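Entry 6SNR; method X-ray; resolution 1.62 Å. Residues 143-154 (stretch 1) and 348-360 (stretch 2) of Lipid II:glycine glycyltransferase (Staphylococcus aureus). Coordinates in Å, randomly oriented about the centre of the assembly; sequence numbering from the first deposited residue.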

# COMPACT_ATOMS: atom_id res chain seq x y z
N GLN A 143 -9.70 -6.97 -10.72
CA GLN A 143 -8.66 -6.83 -9.72
C GLN A 143 -7.52 -7.80 -10.00
O GLN A 143 -7.71 -8.83 -10.63
CB GLN A 143 -9.18 -7.10 -8.32
CG GLN A 143 -10.33 -6.19 -7.86
CD GLN A 143 -10.00 -4.74 -7.82
OE1 GLN A 143 -8.85 -4.33 -7.52
NE2 GLN A 143 -11.00 -3.88 -8.13
N PRO A 144 -6.34 -7.48 -9.46
CA PRO A 144 -5.30 -8.53 -9.48
C PRO A 144 -5.74 -9.76 -8.70
O PRO A 144 -6.36 -9.70 -7.62
CB PRO A 144 -4.12 -7.87 -8.78
CG PRO A 144 -4.36 -6.39 -8.78
CD PRO A 144 -5.88 -6.25 -8.80
N ARG A 145 -5.43 -10.95 -9.24
CA ARG A 145 -5.71 -12.21 -8.59
C ARG A 145 -4.53 -12.66 -7.74
O ARG A 145 -4.64 -13.62 -7.01
CB ARG A 145 -6.07 -13.31 -9.64
CG ARG A 145 -6.66 -14.54 -8.99
CD ARG A 145 -7.17 -15.59 -9.98
NE ARG A 145 -6.07 -16.26 -10.68
CZ ARG A 145 -5.36 -17.26 -10.17
NH1 ARG A 145 -5.59 -17.69 -8.94
NH2 ARG A 145 -4.37 -17.79 -10.87
N MET A 146 -3.38 -11.99 -7.89
CA MET A 146 -2.23 -12.22 -7.03
C MET A 146 -1.70 -10.88 -6.56
O MET A 146 -1.57 -9.96 -7.37
CB MET A 146 -1.13 -13.00 -7.80
CG MET A 146 -1.61 -14.30 -8.36
SD MET A 146 -0.35 -15.02 -9.49
CE MET A 146 -1.33 -16.36 -10.10
N THR A 147 -1.35 -10.83 -5.28
CA THR A 147 -0.69 -9.69 -4.67
C THR A 147 0.52 -10.12 -3.87
O THR A 147 0.72 -11.31 -3.63
CB THR A 147 -1.63 -8.86 -3.77
OG1 THR A 147 -2.11 -9.66 -2.69
CG2 THR A 147 -2.76 -8.27 -4.60
N MET A 148 1.31 -9.15 -3.45
CA MET A 148 2.49 -9.40 -2.65
C MET A 148 2.37 -8.75 -1.29
O MET A 148 2.21 -7.52 -1.18
CB MET A 148 3.74 -8.89 -3.37
CG MET A 148 3.93 -9.53 -4.72
SD MET A 148 4.58 -11.22 -4.64
CE MET A 148 6.33 -10.86 -4.49
N ILE A 149 2.43 -9.59 -0.25
CA ILE A 149 2.10 -9.13 1.04
C ILE A 149 3.22 -9.37 2.06
O ILE A 149 3.72 -10.48 2.17
CB ILE A 149 0.84 -9.87 1.54
CG1 ILE A 149 -0.36 -9.62 0.60
CG2 ILE A 149 0.46 -9.37 2.92
CD1 ILE A 149 -1.69 -10.19 1.12
N THR A 150 3.51 -8.35 2.84
CA THR A 150 4.49 -8.42 3.95
C THR A 150 3.80 -8.56 5.29
O THR A 150 3.01 -7.73 5.68
CB THR A 150 5.39 -7.16 4.00
OG1 THR A 150 6.02 -6.94 2.72
CG2 THR A 150 6.44 -7.27 5.13
N PRO A 151 4.12 -9.64 6.05
CA PRO A 151 3.66 -9.71 7.44
C PRO A 151 4.39 -8.65 8.25
O PRO A 151 5.67 -8.56 8.22
CB PRO A 151 4.07 -11.12 7.89
CG PRO A 151 4.43 -11.85 6.67
CD PRO A 151 4.88 -10.83 5.65
N ILE A 152 3.62 -7.83 8.96
CA ILE A 152 4.18 -6.72 9.74
C ILE A 152 3.90 -6.76 11.26
O ILE A 152 4.14 -5.77 11.97
CB ILE A 152 3.78 -5.34 9.18
CG1 ILE A 152 2.26 -5.22 8.98
CG2 ILE A 152 4.47 -5.12 7.84
CD1 ILE A 152 1.80 -3.79 8.92
N ASP A 153 3.38 -7.88 11.73
CA ASP A 153 3.15 -8.07 13.16
C ASP A 153 4.43 -8.61 13.77
O ASP A 153 4.51 -9.73 14.30
CB ASP A 153 1.96 -9.00 13.44
CG ASP A 153 2.10 -10.36 12.81
OD1 ASP A 153 2.73 -10.54 11.73
OD2 ASP A 153 1.51 -11.29 13.41
N LYS A 154 5.44 -7.76 13.66
CA LYS A 154 6.84 -8.09 13.98
C LYS A 154 7.49 -6.88 14.59
O LYS A 154 7.08 -5.76 14.33
CB LYS A 154 7.57 -8.43 12.68
CG LYS A 154 7.19 -9.76 12.14
CD LYS A 154 7.94 -10.09 10.88
CE LYS A 154 7.67 -11.51 10.51
NZ LYS A 154 8.22 -11.82 9.19
N GLY A 348 -2.31 -0.80 13.92
CA GLY A 348 -3.09 -2.03 14.11
C GLY A 348 -3.16 -2.99 12.95
O GLY A 348 -3.86 -3.99 13.02
N ALA A 349 -2.40 -2.72 11.89
CA ALA A 349 -2.34 -3.61 10.76
C ALA A 349 -1.35 -4.75 10.97
O ALA A 349 -0.26 -4.58 11.56
CB ALA A 349 -2.03 -2.84 9.50
N THR A 350 -1.67 -5.91 10.47
CA THR A 350 -0.76 -7.05 10.54
C THR A 350 -0.24 -7.52 9.19
O THR A 350 0.66 -8.40 9.14
CB THR A 350 -1.42 -8.25 11.27
OG1 THR A 350 -2.58 -8.64 10.53
CG2 THR A 350 -1.81 -7.85 12.69
N THR A 351 -0.79 -6.97 8.09
CA THR A 351 -0.28 -7.19 6.75
C THR A 351 -0.14 -5.87 6.01
O THR A 351 -0.89 -4.94 6.24
CB THR A 351 -1.14 -8.17 5.90
OG1 THR A 351 -2.50 -7.75 5.92
CG2 THR A 351 -1.05 -9.57 6.46
N TYR A 352 0.81 -5.82 5.10
CA TYR A 352 1.16 -4.64 4.30
C TYR A 352 1.21 -5.12 2.84
O TYR A 352 2.06 -5.92 2.43
CB TYR A 352 2.49 -4.08 4.77
CG TYR A 352 2.99 -2.84 4.10
CD1 TYR A 352 3.77 -2.89 2.93
CD2 TYR A 352 2.77 -1.60 4.66
CE1 TYR A 352 4.26 -1.74 2.34
CE2 TYR A 352 3.25 -0.45 4.08
CZ TYR A 352 4.01 -0.52 2.93
OH TYR A 352 4.49 0.62 2.35
N ASP A 353 0.20 -4.72 2.06
CA ASP A 353 -0.06 -5.26 0.74
C ASP A 353 0.48 -4.31 -0.33
O ASP A 353 0.02 -3.16 -0.50
CB ASP A 353 -1.60 -5.45 0.63
CG ASP A 353 -2.03 -6.18 -0.60
OD1 ASP A 353 -1.28 -6.29 -1.58
OD2 ASP A 353 -3.21 -6.60 -0.59
N PHE A 354 1.47 -4.79 -1.10
CA PHE A 354 2.03 -4.02 -2.20
C PHE A 354 1.22 -4.05 -3.49
O PHE A 354 1.63 -3.47 -4.49
CB PHE A 354 3.43 -4.56 -2.53
CG PHE A 354 4.50 -4.09 -1.61
CD1 PHE A 354 4.80 -4.79 -0.46
CD2 PHE A 354 5.33 -3.03 -1.96
CE1 PHE A 354 5.82 -4.39 0.38
CE2 PHE A 354 6.38 -2.63 -1.11
CZ PHE A 354 6.62 -3.31 0.04
N GLY A 355 0.11 -4.79 -3.49
CA GLY A 355 -0.76 -4.91 -4.64
C GLY A 355 -0.30 -5.93 -5.67
O GLY A 355 0.50 -6.81 -5.36
N GLY A 356 -0.75 -5.75 -6.91
CA GLY A 356 -0.73 -6.82 -7.88
C GLY A 356 0.61 -7.25 -8.45
O GLY A 356 1.53 -6.45 -8.56
N THR A 357 0.61 -8.48 -8.91
CA THR A 357 1.76 -9.07 -9.61
C THR A 357 1.29 -10.25 -10.42
O THR A 357 0.34 -10.91 -10.08
CB THR A 357 2.84 -9.48 -8.58
OG1 THR A 357 4.08 -9.81 -9.28
CG2 THR A 357 2.44 -10.63 -7.74
N ASP A 358 2.07 -10.59 -11.47
CA ASP A 358 2.15 -11.94 -11.96
C ASP A 358 3.09 -12.79 -11.10
O ASP A 358 3.96 -12.27 -10.40
CB ASP A 358 2.72 -11.94 -13.42
CG ASP A 358 1.76 -11.39 -14.45
OD1 ASP A 358 0.50 -11.47 -14.30
OD2 ASP A 358 2.27 -10.88 -15.50
N ASN A 359 2.87 -14.10 -11.14
CA ASN A 359 3.75 -15.04 -10.43
C ASN A 359 5.02 -15.30 -11.24
O ASN A 359 4.95 -16.05 -12.18
CB ASN A 359 3.04 -16.35 -10.18
CG ASN A 359 3.85 -17.32 -9.30
OD1 ASN A 359 4.96 -17.00 -8.89
ND2 ASN A 359 3.29 -18.48 -8.99
N ASP A 360 6.12 -14.67 -10.85
CA ASP A 360 7.48 -14.90 -11.42
C ASP A 360 7.48 -14.77 -12.93
O ASP A 360 7.83 -15.72 -13.66
CB ASP A 360 7.96 -16.26 -11.02
CG ASP A 360 9.46 -16.49 -11.35
OD1 ASP A 360 10.23 -15.54 -11.26
OD2 ASP A 360 9.78 -17.62 -11.75
O HOH W 1 0.76 -11.05 9.51

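The contact is written first in backbone. Strands 146-151 and 351-356 run antiparallel, their directions 154° apart, and six main-chain hydrogen bonds join the two stretches. The most regular part is the pair Thr-150 and Tyr-352, which bond to each other twice: Thr-150 N gives to Tyr-352 O at 2.9 Å, nearly straight at 175°, and Tyr-352 N returns to Thr-150 O at 3.0 Å. Beyond it the ladder continues past the strand ends, with Ile-152 N to Thr-350 O at 3.0 Å. Pro-151 has no amide hydrogen to give, and its place in a non-hydrogen-bonded pair with Thr-351 costs the ladder nothing.

Toward the other end the register shifts by one residue, a beta bulge. Met-148 uses both of its backbone polar groups but with different partners: its O accepts from Phe-354 N at 2.8 Å, while its N gives to Gly-355 O at 3.1 Å. Past the bulge, Thr-357 N reaches Met-146 O at 3.1 Å. Asp-353 braces the distortion from within its own strand, as its OD1 accepts from Gly-355 N at 2.8 Å; the same OD1 lies 3.4 Å from Thr-147 CB. Gly-355 has a phi of 82°, which favours glycine. Gly-356 is glycine for a steric reason: an ideal CB there would stand 2.7 Å from Pro-144 CG, a clash. Without one, Pro-144 CB packs 3.7 Å from Gly-356 CA, and that CA also makes a CA-H...O contact with Met-146 O at 3.3 Å.

At the opposite end a water extends the polar network, donating to Thr-350 O at 2.7 Å and to Asp-153 OD1 at 3.0 Å. Thr-350 O thus serves both the ladder and the solvent bridge, and the exposed Asp-153 suits a place where water is available.

Side chains then fill in around this frame, and the contact buries 860 Å² in all. Ile-149, Pro-151, Thr-351 and Asp-353 share one face of the sheet. There the beta-branched Ile-149 packs against its neighbours on the partner strand, with CG2 3.6 Å from Thr-351 CB and CG1 4.0 Å from Asp-353 CG. Thr-150 and Tyr-352 point to the other face, CB to CB at 4.3 Å. Thr-150 OG1 sits at the edge of the Phe-354 ring, 3.5 Å from CE1, and is satisfied by a hydrogen bond elsewhere in the structure.

Ile-152 packs at its end of the contact: CG2 lies 3.8 Å from Tyr-352 CB, and CD1 lies 4.0 Å from Ala-349 CB, an apolar methyl. At the other end, flexible methionines do the filling. Met-148, with all three chi angles m, folds so that CG rests 3.5 Å from Thr-357 CG2. Met-146, m then t and t, extends instead, carrying SD to 3.7 Å from Asn-359 CB. Thr-357 suits its buried site: OG1 donates to Asp-358 O at 2.7 Å, so the hydroxyl is satisfied, while CG2 packs against Met-148 CG.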